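Local coordinates for oxidoreductase (Azotobacter vinelandii, PDB 7D5M), which binds NAD+ and, as a Gfo/Idh/MocA-family homologue of inositol dehydrogenase, probably oxidises a polyol or sugar-like substrate with it, at residues G175-P180 with S260-A265; D318-A323 with W333-Y338. All blocks are in the same frame, centred on the assembly; numbering follows the deposited sequence.

Interaction 1. Residues G175-P180 with S260-A265; sequences GFHSAP and SSAVNA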
ATOM      1  N   GLY A 175       3.518  19.241  -1.857  1.00 10.97           N
ATOM      2  CA  GLY A 175       3.669  19.895  -3.163  1.00 11.23           C
ATOM      3  C   GLY A 175       2.750  21.089  -3.332  1.00 11.39           C
ATOM      4  O   GLY A 175       2.685  21.612  -4.450  1.00 11.39           O
ATOM      5  N   PHE A 176       2.049  21.537  -2.289  1.00 11.94           N
ATOM      6  CA  PHE A 176       0.980  22.552  -2.486  1.00 12.46           C
ATOM      7  C   PHE A 176       1.551  23.868  -3.006  1.00 12.89           C
ATOM      8  O   PHE A 176       0.765  24.590  -3.629  1.00 13.48           O
ATOM      9  CB  PHE A 176       0.157  22.795  -1.226  1.00 12.86           C
ATOM     10  CG  PHE A 176      -0.754  21.635  -0.917  1.00 13.37           C
ATOM     11  CD1 PHE A 176      -1.890  21.393  -1.668  1.00 13.69           C
ATOM     12  CD2 PHE A 176      -0.442  20.768   0.110  1.00 14.17           C
ATOM     13  CE1 PHE A 176      -2.706  20.307  -1.384  1.00 13.87           C
ATOM     14  CE2 PHE A 176      -1.269  19.697   0.406  1.00 14.62           C
ATOM     15  CZ  PHE A 176      -2.390  19.460  -0.352  1.00 14.28           C
ATOM     16  N   HIS A 177       2.833  24.168  -2.786  1.00 13.21           N
ATOM     17  CA  HIS A 177       3.433  25.456  -3.230  1.00 13.88           C
ATOM     18  C   HIS A 177       4.425  25.238  -4.372  1.00 13.71           C
ATOM     19  O   HIS A 177       5.322  26.071  -4.541  1.00 13.05           O
ATOM     20  CB  HIS A 177       3.993  26.212  -2.020  1.00 15.19           C
ATOM     21  CG  HIS A 177       2.941  26.435  -0.988  1.00 16.70           C
ATOM     22  ND1 HIS A 177       3.230  26.614   0.341  1.00 18.10           N
ATOM     23  CD2 HIS A 177       1.595  26.480  -1.089  1.00 18.54           C
ATOM     24  CE1 HIS A 177       2.103  26.766   1.020  1.00 19.48           C
ATOM     25  NE2 HIS A 177       1.083  26.682   0.163  1.00 18.94           N
ATOM     26  N   SER A 178       4.247  24.174  -5.159  1.00 13.94           N
ATOM     27  CA  SER A 178       5.039  23.917  -6.386  1.00 14.54           C
ATOM     28  C   SER A 178       4.912  25.117  -7.334  1.00 15.14           C
ATOM     29  O   SER A 178       5.910  25.475  -7.965  1.00 15.88           O
ATOM     30  CB  SER A 178       4.607  22.634  -7.042  1.00 14.28           C
ATOM     31  OG  SER A 178       4.871  21.519  -6.193  1.00 14.12           O
ATOM     32  N   ALA A 179       3.718  25.704  -7.425  1.00 16.64           N
ATOM     33  CA  ALA A 179       3.428  26.937  -8.196  1.00 18.57           C
ATOM     34  C   ALA A 179       3.403  28.141  -7.253  1.00 19.99           C
ATOM     35  O   ALA A 179       3.200  27.987  -6.051  1.00 19.64           O
ATOM     36  CB  ALA A 179       2.112  26.774  -8.909  1.00 19.43           C
ATOM     37  N   PRO A 180       3.573  29.378  -7.766  1.00 22.47           N
ATOM     38  CA  PRO A 180       3.519  30.576  -6.920  1.00 23.21           C
ATOM     39  C   PRO A 180       2.098  30.961  -6.470  1.00 24.90           C
ATOM     40  O   PRO A 180       1.575  31.975  -6.911  1.00 25.06           O
ATOM     41  CB  PRO A 180       4.141  31.656  -7.823  1.00 23.03           C
ATOM     42  CG  PRO A 180       3.803  31.204  -9.228  1.00 22.80           C
ATOM     43  CD  PRO A 180       3.851  29.692  -9.177  1.00 22.67           C
ATOM     44  N   SER A 260      12.798  19.097   4.177  1.00 10.92           N
ATOM     45  CA  SER A 260      11.690  20.077   4.304  1.00 10.96           C
ATOM     46  C   SER A 260      11.296  20.549   2.904  1.00 10.83           C
ATOM     47  O   SER A 260      12.199  20.980   2.168  1.00 10.88           O
ATOM     48  CB  SER A 260      12.100  21.254   5.172  1.00 10.71           C
ATOM     49  OG  SER A 260      12.605  20.825   6.427  1.00 11.17           O
ATOM     50  N   SER A 261      10.020  20.482   2.515  1.00 10.65           N
ATOM     51  CA  SER A 261       9.639  20.920   1.147  1.00 10.73           C
ATOM     52  C   SER A 261       8.172  21.326   1.059  1.00 10.38           C
ATOM     53  O   SER A 261       7.323  20.677   1.694  1.00 10.26           O
ATOM     54  CB  SER A 261       9.976  19.856   0.129  1.00 10.72           C
ATOM     55  OG  SER A 261       9.888  20.382  -1.184  1.00 11.08           O
ATOM     56  N   ALA A 262       7.904  22.364   0.272  1.00 10.34           N
ATOM     57  CA  ALA A 262       6.551  22.763  -0.156  1.00 10.35           C
ATOM     58  C   ALA A 262       6.433  22.610  -1.675  1.00 10.41           C
ATOM     59  O   ALA A 262       5.382  22.976  -2.210  1.00 10.20           O
ATOM     60  CB  ALA A 262       6.270  24.176   0.291  1.00 10.25           C
ATOM     61  N   VAL A 263       7.446  22.033  -2.329  1.00 10.89           N
ATOM     62  CA  VAL A 263       7.507  21.914  -3.817  1.00 11.17           C
ATOM     63  C   VAL A 263       7.690  20.443  -4.230  1.00 11.15           C
ATOM     64  O   VAL A 263       8.100  20.182  -5.383  1.00 10.73           O
ATOM     65  CB  VAL A 263       8.609  22.829  -4.382  1.00 11.90           C
ATOM     66  CG1 VAL A 263       8.318  24.277  -4.046  1.00 11.94           C
ATOM     67  CG2 VAL A 263       9.994  22.440  -3.897  1.00 12.11           C
ATOM     68  N   ASN A 264       7.338  19.500  -3.354  1.00 10.54           N
ATOM     69  CA  ASN A 264       7.340  18.060  -3.702  1.00 10.22           C
ATOM     70  C   ASN A 264       6.052  17.756  -4.474  1.00 10.25           C
ATOM     71  O   ASN A 264       5.087  17.219  -3.881  1.00  9.88           O
ATOM     72  CB  ASN A 264       7.519  17.194  -2.460  1.00 10.18           C
ATOM     73  CG  ASN A 264       7.531  15.726  -2.802  1.00 10.34           C
ATOM     74  OD1 ASN A 264       7.769  15.362  -3.954  1.00 10.24           O
ATOM     75  ND2 ASN A 264       7.271  14.895  -1.801  1.00 10.32           N
ATOM     76  N   ALA A 265       6.026  18.114  -5.759  1.00 10.45           N
ATOM     77  CA  ALA A 265       4.823  18.083  -6.611  1.00 10.71           C
ATOM     78  C   ALA A 265       4.123  16.728  -6.463  1.00 10.52           C
ATOM     79  O   ALA A 265       4.803  15.704  -6.589  1.00 10.93           O
ATOM     80  CB  ALA A 265       5.199  18.368  -8.046  1.00 10.71           C
TER

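Interaction 2. Residues D318-A323 with W333-Y338; sequences DDRIGA and WSNLYY. With NAD (nicotinamide-adenine-dinucleotide), chain B.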
ATOM      1  N   ASP A 318      -5.055   7.420  25.543  1.00 13.23           N
ATOM      2  CA  ASP A 318      -5.849   8.465  24.848  1.00 12.96           C
ATOM      3  C   ASP A 318      -6.810   7.867  23.813  1.00 12.60           C
ATOM      4  O   ASP A 318      -7.481   8.661  23.138  1.00 12.78           O
ATOM      5  CB  ASP A 318      -4.935   9.521  24.224  1.00 12.93           C
ATOM      6  CG  ASP A 318      -4.212  10.382  25.243  1.00 12.84           C
ATOM      7  OD1 ASP A 318      -4.622  10.370  26.433  1.00 13.91           O
ATOM      8  OD2 ASP A 318      -3.243  11.053  24.847  1.00 13.38           O
ATOM      9  N   ASP A 319      -6.965   6.542  23.730  1.00 12.35           N
ATOM     10  CA  ASP A 319      -7.928   5.945  22.770  1.00 12.64           C
ATOM     11  C   ASP A 319      -9.336   6.455  23.095  1.00 12.57           C
ATOM     12  O   ASP A 319      -9.751   6.342  24.258  1.00 12.77           O
ATOM     13  CB  ASP A 319      -7.874   4.421  22.762  1.00 12.60           C
ATOM     14  CG  ASP A 319      -6.589   3.860  22.179  1.00 12.57           C
ATOM     15  OD1 ASP A 319      -5.994   4.519  21.292  1.00 12.20           O
ATOM     16  OD2 ASP A 319      -6.192   2.764  22.618  1.00 12.11           O
ATOM     17  N   ARG A 320     -10.027   7.020  22.098  1.00 12.48           N
ATOM     18  CA  ARG A 320     -11.407   7.562  22.245  1.00 12.63           C
ATOM     19  C   ARG A 320     -12.416   6.604  21.613  1.00 12.27           C
ATOM     20  O   ARG A 320     -13.620   6.733  21.889  1.00 11.39           O
ATOM     21  CB  ARG A 320     -11.491   8.949  21.606  1.00 12.39           C
ATOM     22  CG  ARG A 320     -10.621   9.981  22.309  1.00 12.07           C
ATOM     23  CD  ARG A 320     -10.236  11.149  21.421  1.00 11.70           C
ATOM     24  NE  ARG A 320      -9.268  11.989  22.101  1.00 11.52           N
ATOM     25  CZ  ARG A 320      -9.565  12.969  22.953  1.00 11.35           C
ATOM     26  NH1 ARG A 320     -10.827  13.288  23.198  1.00 11.29           N
ATOM     27  NH2 ARG A 320      -8.600  13.656  23.534  1.00 11.38           N
ATOM     28  N   ILE A 321     -11.936   5.659  20.805  1.00 12.96           N
ATOM     29  CA  ILE A 321     -12.783   4.584  20.231  1.00 13.12           C
ATOM     30  C   ILE A 321     -11.896   3.364  19.960  1.00 12.46           C
ATOM     31  O   ILE A 321     -10.673   3.521  19.873  1.00 12.40           O
ATOM     32  CB  ILE A 321     -13.516   5.104  18.980  1.00 13.85           C
ATOM     33  CG1 ILE A 321     -14.655   4.170  18.559  1.00 14.67           C
ATOM     34  CG2 ILE A 321     -12.511   5.382  17.871  1.00 13.73           C
ATOM     35  CD1 ILE A 321     -15.653   4.775  17.604  1.00 15.09           C
ATOM     36  N   GLY A 322     -12.519   2.194  19.856  1.00 12.24           N
ATOM     37  CA  GLY A 322     -11.838   0.901  19.685  1.00 11.72           C
ATOM     38  C   GLY A 322     -10.958   0.854  18.453  1.00 11.79           C
ATOM     39  O   GLY A 322     -11.242   1.568  17.461  1.00 11.56           O
ATOM     40  N   ALA A 323      -9.917   0.026  18.516  1.00 11.16           N
ATOM     41  CA  ALA A 323      -8.987  -0.280  17.410  1.00 11.21           C
ATOM     42  C   ALA A 323      -9.776  -0.552  16.127  1.00 10.92           C
ATOM     43  O   ALA A 323     -10.865  -1.164  16.217  1.00 11.50           O
ATOM     44  CB  ALA A 323      -8.143  -1.472  17.781  1.00 11.17           C
ATOM     45  N   TRP A 333      -4.604  16.613  18.345  1.00  8.89           N
ATOM     46  CA  TRP A 333      -4.650  17.983  18.922  1.00  9.38           C
ATOM     47  C   TRP A 333      -5.429  17.988  20.240  1.00  9.13           C
ATOM     48  O   TRP A 333      -5.028  18.737  21.158  1.00  9.14           O
ATOM     49  CB  TRP A 333      -5.248  18.981  17.944  1.00  9.38           C
ATOM     50  CG  TRP A 333      -4.272  19.504  16.949  1.00  9.93           C
ATOM     51  CD1 TRP A 333      -3.563  18.815  16.006  1.00 10.25           C
ATOM     52  CD2 TRP A 333      -3.928  20.886  16.791  1.00  9.95           C
ATOM     53  NE1 TRP A 333      -2.793  19.681  15.277  1.00 10.36           N
ATOM     54  CE2 TRP A 333      -3.001  20.956  15.734  1.00 10.01           C
ATOM     55  CE3 TRP A 333      -4.312  22.061  17.450  1.00  9.80           C
ATOM     56  CZ2 TRP A 333      -2.443  22.167  15.324  1.00 10.46           C
ATOM     57  CZ3 TRP A 333      -3.767  23.255  17.036  1.00 10.02           C
ATOM     58  CH2 TRP A 333      -2.832  23.299  15.995  1.00  9.96           C
ATOM     59  N   SER A 334      -6.516  17.224  20.316  1.00  9.23           N
ATOM     60  CA  SER A 334      -7.333  17.083  21.554  1.00  9.62           C
ATOM     61  C   SER A 334      -6.480  16.479  22.677  1.00  9.90           C
ATOM     62  O   SER A 334      -6.635  16.907  23.837  1.00  9.89           O
ATOM     63  CB  SER A 334      -8.579  16.280  21.319  1.00  9.70           C
ATOM     64  OG  SER A 334      -9.388  16.893  20.324  1.00 10.30           O
ATOM     65  N   ASN A 335      -5.610  15.527  22.344  1.00  9.84           N
ATOM     66  CA  ASN A 335      -4.704  14.861  23.309  1.00 10.50           C
ATOM     67  C   ASN A 335      -3.698  15.877  23.867  1.00 11.05           C
ATOM     68  O   ASN A 335      -3.393  15.797  25.061  1.00 11.90           O
ATOM     69  CB  ASN A 335      -4.038  13.642  22.671  1.00 10.50           C
ATOM     70  CG  ASN A 335      -5.055  12.577  22.343  1.00 10.65           C
ATOM     71  OD1 ASN A 335      -6.112  12.531  22.976  1.00 10.42           O
ATOM     72  ND2 ASN A 335      -4.749  11.725  21.371  1.00  9.77           N
ATOM     73  N   LEU A 336      -3.214  16.823  23.062  1.00 11.14           N
ATOM     74  CA  LEU A 336      -2.326  17.889  23.588  1.00 11.61           C
ATOM     75  C   LEU A 336      -3.144  18.841  24.461  1.00 11.11           C
ATOM     76  O   LEU A 336      -2.674  19.186  25.552  1.00 10.85           O
ATOM     77  CB  LEU A 336      -1.678  18.677  22.451  1.00 12.57           C
ATOM     78  CG  LEU A 336      -0.717  17.913  21.544  1.00 13.83           C
ATOM     79  CD1 LEU A 336       0.173  18.911  20.834  1.00 14.45           C
ATOM     80  CD2 LEU A 336       0.103  16.874  22.290  1.00 14.52           C
ATOM     81  N   TYR A 337      -4.302  19.284  23.974  1.00 10.95           N
ATOM     82  CA  TYR A 337      -5.061  20.382  24.625  1.00 10.84           C
ATOM     83  C   TYR A 337      -5.560  19.928  26.006  1.00 11.06           C
ATOM     84  O   TYR A 337      -5.555  20.764  26.926  1.00 10.57           O
ATOM     85  CB  TYR A 337      -6.163  20.933  23.712  1.00 11.10           C
ATOM     86  CG  TYR A 337      -5.827  22.270  23.094  1.00 11.30           C
ATOM     87  CD1 TYR A 337      -6.018  23.440  23.810  1.00 11.35           C
ATOM     88  CD2 TYR A 337      -5.304  22.387  21.814  1.00 11.88           C
ATOM     89  CE1 TYR A 337      -5.723  24.681  23.276  1.00 11.71           C
ATOM     90  CE2 TYR A 337      -5.002  23.625  21.262  1.00 12.01           C
ATOM     91  CZ  TYR A 337      -5.211  24.783  21.998  1.00 12.44           C
ATOM     92  OH  TYR A 337      -4.935  26.026  21.486  1.00 12.40           O
ATOM     93  N   TYR A 338      -5.972  18.670  26.204  1.00 11.79           N
ATOM     94  CA  TYR A 338      -6.429  18.266  27.563  1.00 12.21           C
ATOM     95  C   TYR A 338      -5.210  18.261  28.489  1.00 12.19           C
ATOM     96  O   TYR A 338      -5.372  18.610  29.661  1.00 12.43           O
ATOM     97  CB  TYR A 338      -7.230  16.960  27.602  1.00 12.79           C
ATOM     98  CG  TYR A 338      -6.411  15.705  27.751  1.00 13.60           C
ATOM     99  CD1 TYR A 338      -5.781  15.392  28.946  1.00 13.98           C
ATOM    100  CD2 TYR A 338      -6.293  14.806  26.703  1.00 13.99           C
ATOM    101  CE1 TYR A 338      -5.010  14.250  29.082  1.00 14.07           C
ATOM    102  CE2 TYR A 338      -5.536  13.651  26.828  1.00 13.99           C
ATOM    103  CZ  TYR A 338      -4.897  13.367  28.021  1.00 14.43           C
ATOM    104  OH  TYR A 338      -4.149  12.234  28.154  1.00 14.75           O
TER
HETATM  105  PA  NAD B 500      -3.812  32.580   8.472  1.00 22.31           P
HETATM  106  O1A NAD B 500      -3.223  33.740   7.731  1.00 23.28           O
HETATM  107  O2A NAD B 500      -4.626  31.552   7.753  1.00 20.27           O
HETATM  108  O5B NAD B 500      -4.663  33.148   9.710  1.00 21.11           O
HETATM  109  C5B NAD B 500      -4.257  34.332  10.465  1.00 19.22           C
HETATM  110  C4B NAD B 500      -5.420  34.747  11.333  1.00 18.31           C
HETATM  111  O4B NAD B 500      -4.975  35.666  12.363  1.00 17.49           O
HETATM  112  C3B NAD B 500      -6.550  35.482  10.601  1.00 17.91           C
HETATM  113  O3B NAD B 500      -7.795  35.165  11.204  1.00 16.96           O
HETATM  114  C2B NAD B 500      -6.160  36.949  10.813  1.00 17.11           C
HETATM  115  O2B NAD B 500      -7.220  37.867  10.669  1.00 16.39           O
HETATM  116  C1B NAD B 500      -5.703  36.874  12.262  1.00 17.63           C
HETATM  117  N9A NAD B 500      -4.823  37.950  12.689  1.00 18.69           N
HETATM  118  C8A NAD B 500      -3.722  38.417  12.018  1.00 18.17           C
HETATM  119  N7A NAD B 500      -3.073  39.346  12.675  1.00 18.83           N
HETATM  120  C5A NAD B 500      -3.775  39.487  13.861  1.00 19.06           C
HETATM  121  C6A NAD B 500      -3.569  40.313  14.984  1.00 19.67           C
HETATM  122  N6A NAD B 500      -2.544  41.160  15.104  1.00 19.35           N
HETATM  123  N1A NAD B 500      -4.450  40.198  16.009  1.00 19.96           N
HETATM  124  C2A NAD B 500      -5.473  39.338  15.879  1.00 19.43           C
HETATM  125  N3A NAD B 500      -5.757  38.503  14.878  1.00 18.79           N
HETATM  126  C4A NAD B 500      -4.858  38.629  13.885  1.00 19.04           C
HETATM  127  O3  NAD B 500      -2.630  31.777   9.231  1.00 21.69           O
HETATM  128  PN  NAD B 500      -2.579  30.223   9.693  1.00 21.76           P
HETATM  129  O1N NAD B 500      -2.149  29.365   8.536  1.00 22.52           O
HETATM  130  O2N NAD B 500      -3.860  29.889  10.397  1.00 18.56           O
HETATM  131  O5D NAD B 500      -1.366  30.234  10.740  1.00 22.26           O
HETATM  132  C5D NAD B 500      -1.403  31.023  11.932  1.00 20.09           C
HETATM  133  C4D NAD B 500      -0.307  30.498  12.817  1.00 20.46           C
HETATM  134  O4D NAD B 500      -0.523  29.080  13.035  1.00 20.51           O
HETATM  135  C3D NAD B 500       1.099  30.614  12.216  1.00 19.21           C
HETATM  136  O3D NAD B 500       2.035  30.875  13.247  1.00 19.76           O
HETATM  137  C2D NAD B 500       1.321  29.235  11.584  1.00 20.29           C
HETATM  138  O2D NAD B 500       2.692  28.882  11.476  1.00 18.49           O
HETATM  139  C1D NAD B 500       0.614  28.343  12.607  1.00 21.01           C
HETATM  140  N1N NAD B 500       0.146  27.029  12.070  1.00 20.98           N
HETATM  141  C2N NAD B 500       0.482  25.874  12.744  1.00 21.59           C
HETATM  142  C3N NAD B 500       0.108  24.625  12.246  1.00 20.09           C
HETATM  143  C7N NAD B 500       0.374  23.420  13.122  1.00 19.39           C
HETATM  144  O7N NAD B 500       0.659  23.599  14.311  1.00 17.44           O
HETATM  145  N7N NAD B 500       0.257  22.216  12.569  1.00 15.95           N
HETATM  146  C4N NAD B 500      -0.503  24.553  10.989  1.00 21.56           C
HETATM  147  C5N NAD B 500      -0.820  25.731  10.313  1.00 20.98           C
HETATM  148  C6N NAD B 500      -0.621  26.940  10.943  1.00 21.30           C
HETATM  149  O   HOH W   1      -7.224  10.160  20.883  1.00  9.95           O
HETATM  150  O   HOH W   2      -9.535  15.976  24.984  1.00 10.93           O

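Interaction 1. Residues G175-P180 with S260-A265
The type I beta turn from Gly175 to Ser178 wraps round the carbonyl of Ala262, whose O takes a hydrogen bond from His177 N at 2.9 Å, nearly in line with its C=O though bent at the hydrogen (138°). This is where two neighbouring parallel strands of the C-terminal alpha/beta domain's large sheet, 165-173 and 255-261, run out into loops. The backbones are pressed close: Gly175 CA lies 3.1 Å from Asn264 O, backbone against backbone. Ala262 CB packs on His177 CB at 3.8 Å. Ser178 OG stands beside its own backbone N (chi1 -64°), from where it donates to Gly175 O at 2.8 Å; Ser178 N reaches the same oxygen from the same face of the carbonyl plane, so two donors pin the turn. The hydroxyl oxygen also packs against the CA atoms of Val263 and Ala265. Beyond the contact, His177 ND1 bonds to Tyr201 OH, and Asn264 OD1 accepts from Arg274 of the second subunit, which places the loops at a subunit interface. Ser261 OG closes an ST turn by accepting from Val263 N, and Val263 CG1 rests 3.5 Å from His177 O.

Interaction 2. Residues D318-A323 with W333-Y338
Asn335 OD1 is gripped by the guanidinium of Arg320: NH2 donates at 2.8 Å in a fairly straight bond (162°), and NE adds a weak one at 3.3 Å. The oxygen lies near the guanidinium plane, whereas NH2 stands 30° out of the amide's carbonyl plane. The two side chains pass in opposite directions, and the Arg320 chain, extended from CG to NE, carries its head to the helix. There Ser334 CB sits over one guanidinium face, toward the rim, 3.4 Å from NH2. A water ties the same groups together again, accepting from Asn335 ND2 and, weakly, from Arg320 NE while donating to Asp318 O; a second water accepts from NH2. The remaining nitrogen, NH1, forms a salt bridge with Asp36, just after helix 26-34 of the Rossmann domain, so the guanidinium is held from several directions.

The contact lays the loop after strand 301-305 against helix 329-349 of the C-terminal alpha/beta domain, whose Trp333 and Tyr337 pack on helix 26-34. Trp333 leaves the helix on the side away from the loop, and its indole reaches the cofactor: CZ2 is 3.6 Å from O7N of the nicotinamide carboxamide, and C7N lies at the ring's edge.

One helical turn past Ser334, Tyr338 OH donates to Asp318 OD1 at 2.6 Å, on the syn side and slightly out of the carboxylate plane. Ring and carboxylate are almost perpendicular (87°), with the carboxylate at the ring's edge. The other oxygen, Asp318 OD2, packs 3.4 Å from Asn335 CG and is salt-bridged to Arg339, which probably helps keep this buried carboxylate charged.

Along the chain the Rossmann strands come first, and both contacts follow in the C-terminal alpha/beta part. Interaction 1 brings the loop after strand 165-173 back against the end of strand 255-261, closing a loop of 79 intervening residues that holds helix 202-217 and strands 223-231 and 243-250. The chain then runs through strands 271-277 to 301-305 before interaction 2 closes a short loop of nine residues onto helix 329-349. The two loops follow in series, neither nesting nor crossing, with contact centres 31 Å apart. Interaction 1 joins neighbouring strand ends beside the second subunit; interaction 2 fastens the segment that follows strand 301-305, outermost of the sheet within this chain, to the helix carrying Trp333 to the nicotinamide.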